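Long-range contacts in malate dehydrogenase (Porphyromonas gingivalis, PDB 3FI9), which probably catalyses the NAD-dependent interconversion of malate and oxaloacetate: residues A[35-41]-A[62-68]; A[26-32]-A[59-63]; A[176-180]-A[275-279]. All blocks are in the same frame, centred on the assembly; numbering follows the deposited sequence.

Contact 1 (A[35-41]-A[62-68]); sequences PNLCLYD and LNLTFTS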
loop_
_atom_site.group_PDB
_atom_site.type_symbol
_atom_site.label_atom_id
_atom_site.label_comp_id
_atom_site.label_asym_id
_atom_site.label_seq_id
_atom_site.Cartn_x
_atom_site.Cartn_y
_atom_site.Cartn_z
ATOM N N PRO A 35 2.776 -0.779 -17.245
ATOM C CA PRO A 35 2.126 -2.081 -17.159
ATOM C C PRO A 35 3.148 -3.212 -16.975
ATOM O O PRO A 35 2.819 -4.296 -16.451
ATOM C CB PRO A 35 1.396 -2.217 -18.513
ATOM C CG PRO A 35 1.985 -1.108 -19.422
ATOM C CD PRO A 35 2.818 -0.191 -18.615
ATOM N N ASN A 36 4.396 -2.952 -17.365
ATOM C CA ASN A 36 5.411 -3.995 -17.323
ATOM C C ASN A 36 6.173 -3.913 -16.010
ATOM O O ASN A 36 7.282 -3.388 -15.917
ATOM C CB ASN A 36 6.284 -3.883 -18.568
ATOM C CG ASN A 36 5.439 -4.096 -19.831
ATOM O OD1 ASN A 36 4.806 -5.145 -19.963
ATOM N ND2 ASN A 36 5.348 -3.080 -20.697
ATOM N N LEU A 37 5.509 -4.391 -14.975
ATOM C CA LEU A 37 6.069 -4.345 -13.626
ATOM C C LEU A 37 6.572 -5.734 -13.297
ATOM O O LEU A 37 5.827 -6.710 -13.357
ATOM C CB LEU A 37 4.958 -3.923 -12.654
ATOM C CG LEU A 37 5.343 -3.880 -11.184
ATOM C CD1 LEU A 37 6.335 -2.780 -11.019
ATOM C CD2 LEU A 37 4.073 -3.679 -10.267
ATOM N N CYS A 38 7.861 -5.837 -12.972
ATOM C CA CYS A 38 8.485 -7.130 -12.737
ATOM C C CYS A 38 9.008 -7.239 -11.311
ATOM O O CYS A 38 9.719 -6.336 -10.829
ATOM C CB CYS A 38 9.602 -7.348 -13.767
ATOM S SG CYS A 38 10.579 -8.827 -13.508
ATOM N N LEU A 39 8.620 -8.321 -10.633
ATOM C CA LEU A 39 8.956 -8.518 -9.231
ATOM C C LEU A 39 10.026 -9.593 -9.112
ATOM O O LEU A 39 9.838 -10.745 -9.592
ATOM C CB LEU A 39 7.711 -8.886 -8.444
ATOM C CG LEU A 39 6.487 -7.965 -8.565
ATOM C CD1 LEU A 39 5.491 -8.402 -7.483
ATOM C CD2 LEU A 39 6.932 -6.498 -8.365
ATOM N N TYR A 40 11.160 -9.238 -8.485
ATOM C CA TYR A 40 12.253 -10.203 -8.341
ATOM C C TYR A 40 12.557 -10.431 -6.850
ATOM O O TYR A 40 12.628 -9.465 -6.082
ATOM C CB TYR A 40 13.529 -9.745 -9.085
ATOM C CG TYR A 40 14.750 -10.508 -8.577
ATOM C CD1 TYR A 40 15.059 -11.779 -9.070
ATOM C CD2 TYR A 40 15.549 -9.987 -7.571
ATOM C CE1 TYR A 40 16.153 -12.489 -8.608
ATOM C CE2 TYR A 40 16.644 -10.698 -7.069
ATOM C CZ TYR A 40 16.930 -11.962 -7.581
ATOM O OH TYR A 40 18.011 -12.657 -7.074
ATOM N N ASP A 41 12.717 -11.692 -6.444
ATOM C CA ASP A 41 13.225 -12.011 -5.133
ATOM C C ASP A 41 13.782 -13.416 -5.220
ATOM O O ASP A 41 13.162 -14.301 -5.856
ATOM C CB ASP A 41 12.095 -11.976 -4.086
ATOM C CG ASP A 41 12.588 -11.697 -2.682
ATOM O OD1 ASP A 41 13.159 -12.636 -2.099
ATOM O OD2 ASP A 41 12.376 -10.560 -2.123
ATOM N N LEU A 62 -2.402 -4.164 -16.210
ATOM C CA LEU A 62 -1.105 -4.499 -15.644
ATOM C C LEU A 62 -0.602 -5.782 -16.293
ATOM O O LEU A 62 -1.363 -6.732 -16.418
ATOM C CB LEU A 62 -1.204 -4.706 -14.131
ATOM C CG LEU A 62 0.125 -4.760 -13.382
ATOM C CD1 LEU A 62 0.849 -3.401 -13.477
ATOM C CD2 LEU A 62 -0.093 -5.145 -11.925
ATOM N N ASN A 63 0.661 -5.815 -16.655
ATOM C CA ASN A 63 1.316 -7.043 -17.136
ATOM C C ASN A 63 2.347 -7.508 -16.084
ATOM O O ASN A 63 3.562 -7.408 -16.304
ATOM C CB ASN A 63 2.096 -6.766 -18.412
ATOM C CG ASN A 63 1.195 -6.627 -19.679
ATOM O OD1 ASN A 63 0.349 -7.493 -19.960
ATOM N ND2 ASN A 63 1.423 -5.555 -20.466
ATOM N N LEU A 64 1.883 -7.987 -14.946
ATOM C CA LEU A 64 2.797 -8.323 -13.865
ATOM C C LEU A 64 3.613 -9.602 -14.190
ATOM O O LEU A 64 3.068 -10.585 -14.672
ATOM C CB LEU A 64 2.011 -8.544 -12.585
ATOM C CG LEU A 64 2.850 -8.647 -11.310
ATOM C CD1 LEU A 64 3.321 -7.215 -10.812
ATOM C CD2 LEU A 64 2.050 -9.360 -10.184
ATOM N N THR A 65 4.905 -9.574 -13.910
ATOM C CA THR A 65 5.749 -10.741 -14.044
ATOM C C THR A 65 6.477 -10.914 -12.712
ATOM O O THR A 65 6.671 -9.952 -11.962
ATOM C CB THR A 65 6.759 -10.700 -15.246
ATOM O OG1 THR A 65 7.527 -9.481 -15.252
ATOM C CG2 THR A 65 6.049 -10.897 -16.626
ATOM N N PHE A 66 6.836 -12.142 -12.380
ATOM C CA PHE A 66 7.686 -12.340 -11.210
ATOM C C PHE A 66 8.670 -13.435 -11.492
ATOM O O PHE A 66 8.387 -14.353 -12.280
ATOM C CB PHE A 66 6.905 -12.591 -9.938
ATOM C CG PHE A 66 6.077 -13.850 -9.943
ATOM C CD1 PHE A 66 6.561 -15.021 -9.353
ATOM C CD2 PHE A 66 4.815 -13.861 -10.513
ATOM C CE1 PHE A 66 5.781 -16.183 -9.345
ATOM C CE2 PHE A 66 4.040 -15.025 -10.496
ATOM C CZ PHE A 66 4.520 -16.169 -9.931
ATOM N N THR A 67 9.830 -13.336 -10.855
ATOM C CA THR A 67 10.889 -14.290 -11.106
ATOM C C THR A 67 11.946 -14.251 -10.008
ATOM O O THR A 67 12.182 -13.199 -9.368
ATOM C CB THR A 67 11.547 -14.041 -12.524
ATOM O OG1 THR A 67 12.579 -15.008 -12.756
ATOM C CG2 THR A 67 12.193 -12.659 -12.613
ATOM N N SER A 68 12.575 -15.408 -9.780
ATOM C CA SER A 68 13.762 -15.499 -8.907
ATOM C C SER A 68 15.073 -15.623 -9.685
ATOM O O SER A 68 16.124 -15.913 -9.087
ATOM C CB SER A 68 13.651 -16.671 -7.941
ATOM O OG SER A 68 12.528 -16.491 -7.123
HETATM O O HOH W 1 5.626 -7.536 -18.718
HETATM O O HOH W 2 17.504 -15.524 -6.991
#
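Leu39, Pro35 and Asn63 bury the most surface where 35-41 runs beside 62-68 in parallel. Leu39 sits in the middle of the pairing: its N donates to Thr65 O at 2.9 Å and its O receives Thr67 N, the two bonds reaching residues on either side of Phe66. With chi1 at -53°, CG stands beside the backbone N and comes within 4.0 Å of Leu64 CD1. That same Leu64 methyl lies 3.7 Å from Leu37 CD2, while Leu39 CB meets Phe66 CB; this face turns to helix 44-57, where Leu39 touches Leu47. Cys38, Tyr40, Thr65 and Thr67 occupy the other face. At the start of the pairing Pro35 O takes the Asn63 N-H, the donor tilted 28° from the carbonyl plane, and Leu62 CD1 packs 3.7 Å from Pro35 O. The Asn63 side chain runs alongside that of Asn36, their amide planes only 10° apart, and Asn36 ND2 is held by Glu8 O. At the far end Ser68 OG donates to Asp41 O at 2.6 Å. Asp41, predicted to bind NAD(+), points its carboxylate elsewhere, to the N-H groups of Ala17 and Phe43. Strand 37-40, helix 44-57 and strand 65-67 form a beta-alpha-beta unit of the Rossmann fold, with the acidic Asp41 just after strand 37-40, the fold's second strand, where NAD-binding Rossmann domains commonly place such a residue.

Contact 2 (A[26-32]-A[59-63]); sequences QTAAMMR and FEGLN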
loop_
_atom_site.group_PDB
_atom_site.type_symbol
_atom_site.label_atom_id
_atom_site.label_comp_id
_atom_site.label_asym_id
_atom_site.label_seq_id
_atom_site.Cartn_x
_atom_site.Cartn_y
_atom_site.Cartn_z
ATOM N N GLN A 26 2.525 -2.760 -5.009
ATOM C CA GLN A 26 1.159 -2.232 -4.974
ATOM C C GLN A 26 1.212 -0.729 -5.297
ATOM O O GLN A 26 0.387 -0.221 -6.009
ATOM C CB GLN A 26 0.531 -2.492 -3.585
ATOM C CG GLN A 26 -0.910 -1.816 -3.467
ATOM C CD GLN A 26 -1.504 -1.984 -2.083
ATOM O OE1 GLN A 26 -1.031 -2.786 -1.271
ATOM N NE2 GLN A 26 -2.526 -1.182 -1.784
ATOM N N THR A 27 2.214 -0.021 -4.779
ATOM C CA THR A 27 2.294 1.410 -5.027
ATOM C C THR A 27 2.586 1.728 -6.487
ATOM O O THR A 27 1.994 2.666 -7.083
ATOM C CB THR A 27 3.336 2.058 -4.082
ATOM O OG1 THR A 27 2.926 1.815 -2.727
ATOM C CG2 THR A 27 3.464 3.601 -4.319
ATOM N N ALA A 28 3.515 0.987 -7.065
ATOM C CA ALA A 28 3.863 1.216 -8.473
ATOM C C ALA A 28 2.661 0.942 -9.379
ATOM O O ALA A 28 2.393 1.690 -10.334
ATOM C CB ALA A 28 5.008 0.286 -8.873
ATOM N N ALA A 29 1.938 -0.122 -9.075
ATOM C CA ALA A 29 0.727 -0.438 -9.839
ATOM C C ALA A 29 -0.344 0.632 -9.668
ATOM O O ALA A 29 -0.954 1.057 -10.644
ATOM C CB ALA A 29 0.197 -1.841 -9.434
ATOM N N MET A 30 -0.602 1.087 -8.434
ATOM C CA MET A 30 -1.594 2.147 -8.271
ATOM C C MET A 30 -1.236 3.400 -9.039
ATOM O O MET A 30 -2.114 4.101 -9.576
ATOM C CB MET A 30 -1.756 2.536 -6.776
ATOM C CG MET A 30 -2.456 1.477 -5.928
ATOM S SD MET A 30 -2.532 1.780 -4.113
ATOM C CE MET A 30 -3.601 3.294 -4.209
ATOM N N MET A 31 0.060 3.736 -9.031
ATOM C CA MET A 31 0.524 4.967 -9.675
ATOM C C MET A 31 0.520 4.842 -11.220
ATOM O O MET A 31 0.827 5.790 -11.906
ATOM C CB MET A 31 1.939 5.337 -9.202
ATOM C CG MET A 31 1.998 5.979 -7.791
ATOM S SD MET A 31 3.750 6.463 -7.378
ATOM C CE MET A 31 3.459 7.060 -5.701
ATOM N N ARG A 32 0.242 3.641 -11.719
ATOM C CA ARG A 32 0.256 3.352 -13.148
ATOM C C ARG A 32 1.530 3.852 -13.802
ATOM O O ARG A 32 1.489 4.584 -14.797
ATOM C CB ARG A 32 -1.025 3.907 -13.836
ATOM C CG ARG A 32 -2.271 3.163 -13.302
ATOM C CD ARG A 32 -3.607 3.796 -13.816
ATOM N NE ARG A 32 -3.831 3.517 -15.241
ATOM C CZ ARG A 32 -4.215 2.342 -15.720
ATOM N NH1 ARG A 32 -4.390 1.324 -14.896
ATOM N NH2 ARG A 32 -4.442 2.182 -17.020
ATOM N N PHE A 59 -5.613 -4.723 -11.151
ATOM C CA PHE A 59 -5.142 -3.492 -11.752
ATOM C C PHE A 59 -5.319 -3.550 -13.256
ATOM O O PHE A 59 -4.726 -4.421 -13.905
ATOM C CB PHE A 59 -3.677 -3.253 -11.414
ATOM C CG PHE A 59 -3.457 -2.906 -9.964
ATOM C CD1 PHE A 59 -3.872 -1.685 -9.464
ATOM C CD2 PHE A 59 -2.834 -3.824 -9.098
ATOM C CE1 PHE A 59 -3.647 -1.375 -8.097
ATOM C CE2 PHE A 59 -2.600 -3.506 -7.765
ATOM C CZ PHE A 59 -3.028 -2.288 -7.275
ATOM N N GLU A 60 -6.090 -2.590 -13.798
ATOM C CA GLU A 60 -6.431 -2.572 -15.237
ATOM C C GLU A 60 -5.179 -2.432 -16.125
ATOM O O GLU A 60 -4.419 -1.467 -15.988
ATOM C CB GLU A 60 -7.384 -1.400 -15.533
ATOM C CG GLU A 60 -8.220 -1.576 -16.802
ATOM C CD GLU A 60 -9.703 -1.715 -16.508
ATOM O OE1 GLU A 60 -10.131 -1.258 -15.411
ATOM O OE2 GLU A 60 -10.448 -2.241 -17.375
ATOM N N GLY A 61 -4.966 -3.386 -17.031
ATOM C CA GLY A 61 -3.830 -3.310 -17.987
ATOM C C GLY A 61 -2.455 -3.709 -17.459
ATOM O O GLY A 61 -1.424 -3.598 -18.165
ATOM N N LEU A 62 -2.402 -4.164 -16.210
ATOM C CA LEU A 62 -1.105 -4.499 -15.644
ATOM C C LEU A 62 -0.602 -5.782 -16.293
ATOM O O LEU A 62 -1.363 -6.732 -16.418
ATOM C CB LEU A 62 -1.204 -4.706 -14.131
ATOM C CG LEU A 62 0.125 -4.760 -13.382
ATOM C CD1 LEU A 62 0.849 -3.401 -13.477
ATOM C CD2 LEU A 62 -0.093 -5.145 -11.925
ATOM N N ASN A 63 0.661 -5.815 -16.655
ATOM C CA ASN A 63 1.316 -7.043 -17.136
ATOM C C ASN A 63 2.347 -7.508 -16.084
ATOM O O ASN A 63 3.562 -7.408 -16.304
ATOM C CB ASN A 63 2.096 -6.766 -18.412
ATOM C CG ASN A 63 1.195 -6.627 -19.679
ATOM O OD1 ASN A 63 0.349 -7.493 -19.960
ATOM N ND2 ASN A 63 1.423 -5.555 -20.466
#
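A type II beta turn from Phe59 to Leu62, in the connection between helix 44-57 and strand 65-67, packs against the last turns of helix 19-30. Ala29 CB is set over the centre of the Phe59 ring, 3.6 Å from the centroid and 11° off the ring normal, a CH-pi contact in which the small methyl lets the aromatic face come close to the helix. Phe59 CG stands beside its own backbone N (chi1 -70°), which brings the ring over Ala29, and Met30 CG approaches CE1 obliquely at 3.8 Å. Leu62 adds its CD2 methyl, 4.1 Å from Ala29 CB, and both Phe59 and Leu62 also lean on Ile54 of helix 44-57. These two helices belong to the NAD-binding Rossmann domain: the glycine-rich segment predicted to bind NAD(+) runs into the start of helix 19-30, and helix 44-57 is the crossover that leads to strand 65-67. Helix 19-30 closes in a Schellman motif, with Arg32 at positive phi. From there the Arg32 side chain, bent at chi3 (72°), carries NH1 to Glu60 O at 3.0 Å; the donor lies in the carbonyl plane on a lone pair, while Glu60 O sits at the guanidinium edge, tilted slightly out of its plane. Arg32 thus grips the turn through a backbone carbonyl, and the carboxylate of Glu60 stays apart, with OE1 6.3 Å from NH1. NE of Arg32 binds Leu3 O, and Tyr5 engages Arg32 by cation-pi contact and donates its OH to Glu60 O, giving that oxygen a second bond. The second subunit reaches this region too: its Tyr242 ring meets Phe59, and its Ser171 OG takes the Gly61 N-H.

Contact 3 (A[176-180]-A[275-279]); sequences TRTYG and MAMET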
loop_
_atom_site.group_PDB
_atom_site.type_symbol
_atom_site.label_atom_id
_atom_site.label_comp_id
_atom_site.label_asym_id
_atom_site.label_seq_id
_atom_site.Cartn_x
_atom_site.Cartn_y
_atom_site.Cartn_z
ATOM N N THR A 176 11.166 21.328 5.147
ATOM C CA THR A 176 12.003 20.774 6.211
ATOM C C THR A 176 13.064 19.944 5.504
ATOM O O THR A 176 12.746 19.154 4.591
ATOM C CB THR A 176 11.218 19.816 7.102
ATOM O OG1 THR A 176 10.285 19.111 6.278
ATOM C CG2 THR A 176 10.448 20.546 8.174
ATOM N N ARG A 177 14.311 20.107 5.912
ATOM C CA ARG A 177 15.412 19.502 5.181
ATOM C C ARG A 177 16.488 18.994 6.116
ATOM O O ARG A 177 16.915 19.721 7.000
ATOM C CB ARG A 177 16.055 20.512 4.205
ATOM C CG ARG A 177 15.205 20.847 3.050
ATOM C CD ARG A 177 14.977 19.636 2.193
ATOM N NE ARG A 177 14.320 20.017 0.960
ATOM C CZ ARG A 177 13.009 19.947 0.751
ATOM N NH1 ARG A 177 12.194 19.496 1.691
ATOM N NH2 ARG A 177 12.515 20.341 -0.419
ATOM N N THR A 178 16.894 17.729 5.940
ATOM C CA THR A 178 18.150 17.265 6.490
ATOM C C THR A 178 19.022 16.834 5.296
ATOM O O THR A 178 18.526 16.238 4.338
ATOM C CB THR A 178 18.011 16.076 7.484
ATOM O OG1 THR A 178 17.739 14.875 6.754
ATOM C CG2 THR A 178 16.846 16.278 8.502
ATOM N N TYR A 179 20.328 17.057 5.396
ATOM C CA TYR A 179 21.275 16.621 4.385
ATOM C C TYR A 179 22.394 15.771 5.009
ATOM O O TYR A 179 22.461 15.582 6.254
ATOM C CB TYR A 179 21.880 17.846 3.663
ATOM C CG TYR A 179 20.856 18.745 3.015
ATOM C CD1 TYR A 179 20.010 18.275 2.013
ATOM C CD2 TYR A 179 20.751 20.073 3.392
ATOM C CE1 TYR A 179 19.057 19.120 1.438
ATOM C CE2 TYR A 179 19.839 20.913 2.819
ATOM C CZ TYR A 179 18.987 20.430 1.855
ATOM O OH TYR A 179 18.099 21.296 1.279
ATOM N N GLY A 180 23.247 15.216 4.146
ATOM C CA GLY A 180 24.400 14.398 4.612
ATOM C C GLY A 180 24.102 12.922 4.767
ATOM O O GLY A 180 23.684 12.277 3.810
ATOM N N MET A 275 25.727 11.366 -0.681
ATOM C CA MET A 275 25.114 12.069 0.454
ATOM C C MET A 275 23.687 12.449 0.091
ATOM O O MET A 275 23.421 12.680 -1.075
ATOM C CB MET A 275 25.847 13.408 0.722
ATOM C CG MET A 275 27.053 13.267 1.594
ATOM S SD MET A 275 27.640 14.858 2.176
ATOM C CE MET A 275 27.851 15.693 0.661
ATOM N N ALA A 276 22.812 12.581 1.102
ATOM C CA ALA A 276 21.507 13.232 0.959
ATOM C C ALA A 276 21.758 14.699 0.634
ATOM O O ALA A 276 22.531 15.367 1.340
ATOM C CB ALA A 276 20.667 13.118 2.281
ATOM N N MET A 277 21.146 15.169 -0.448
ATOM C CA MET A 277 21.413 16.482 -1.000
ATOM C C MET A 277 20.118 17.158 -1.420
ATOM O O MET A 277 19.062 16.534 -1.441
ATOM C CB MET A 277 22.358 16.362 -2.208
ATOM C CG MET A 277 23.826 16.089 -1.852
ATOM S SD MET A 277 24.760 17.653 -1.466
ATOM C CE MET A 277 24.164 18.001 0.146
ATOM N N GLU A 278 20.200 18.429 -1.781
ATOM C CA GLU A 278 19.040 19.111 -2.379
ATOM C C GLU A 278 18.961 18.775 -3.852
ATOM O O GLU A 278 19.565 19.444 -4.704
ATOM C CB GLU A 278 19.105 20.618 -2.164
ATOM C CG GLU A 278 17.858 21.382 -2.613
ATOM C CD GLU A 278 16.602 21.000 -1.842
ATOM O OE1 GLU A 278 16.694 20.485 -0.708
ATOM O OE2 GLU A 278 15.498 21.238 -2.363
ATOM N N THR A 279 18.168 17.753 -4.147
ATOM C CA THR A 279 18.181 17.126 -5.446
ATOM C C THR A 279 16.882 17.372 -6.173
ATOM O O THR A 279 15.854 17.648 -5.547
ATOM C CB THR A 279 18.330 15.599 -5.283
ATOM O OG1 THR A 279 17.608 15.157 -4.105
ATOM C CG2 THR A 279 19.779 15.227 -5.152
#
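Tyr179 reaches across from strand 178-180 to strand 273-277, both in the alpha/beta C-terminal domain of the lactate/malate dehydrogenase fold; strand 273-277 is an outermost strand of the mixed sheet within this chain. A single antiparallel hydrogen-bonded pair joins the backbones: Gly180 N to Ala276 O and Ala276 N to Gly180 O, both 2.9 Å. From Tyr179, CB lies 3.5 Å from Ala276 O and meets the Met277 CE methyl; CG is still near Ala276 O. Chi1 of -57° sends the ring along the outgoing 275-279 chain, so CD1 passes 3.6 Å from Met277 C, CE1 approaches Glu278 N and CZ lies near Glu278 CB. At the tip, OH donates to Glu278 OE1 at 2.6 Å; this oxygen lies at the ring edge, in its plane, while the hydroxyl arrives from above the carboxylate plane, the two planes 86° apart. Elsewhere the ring meets Phe189 edge-to-face. Glu278 OE1 has a second donor, Arg177 NE, in a salt bridge whose guanidinium and carboxylate are nearly coplanar. Two grips on one oxygen should favour the ionised carboxylate. Arg177 is itself steadied by NH1 to Thr176 O, and its NE meets the syn lone pair of Glu278 OE1 at 2.9 Å.

Contacts 1 and 2 share Leu62 and Asn63 and touch directly: both lie in the NAD-binding domain, partly buried, and both reach the second subunit. Contact 1 is chiefly backbone hydrogen bonding within the sheet, whereas contact 2 sets a helix against a turn through a ring face and one arginine bond. Contact 3 is more deeply buried, on the opposite side of the chain's centre in the C-terminal domain, its centre about 32 Å from that of contact 1; there a salt bridge and a tyrosine hydroxyl share one carboxylate oxygen beside a single strand pair. Contacts 1 and 3 nonetheless reach the same mixed sheet, at its two outermost strands within this chain, 65-67 and 273-277.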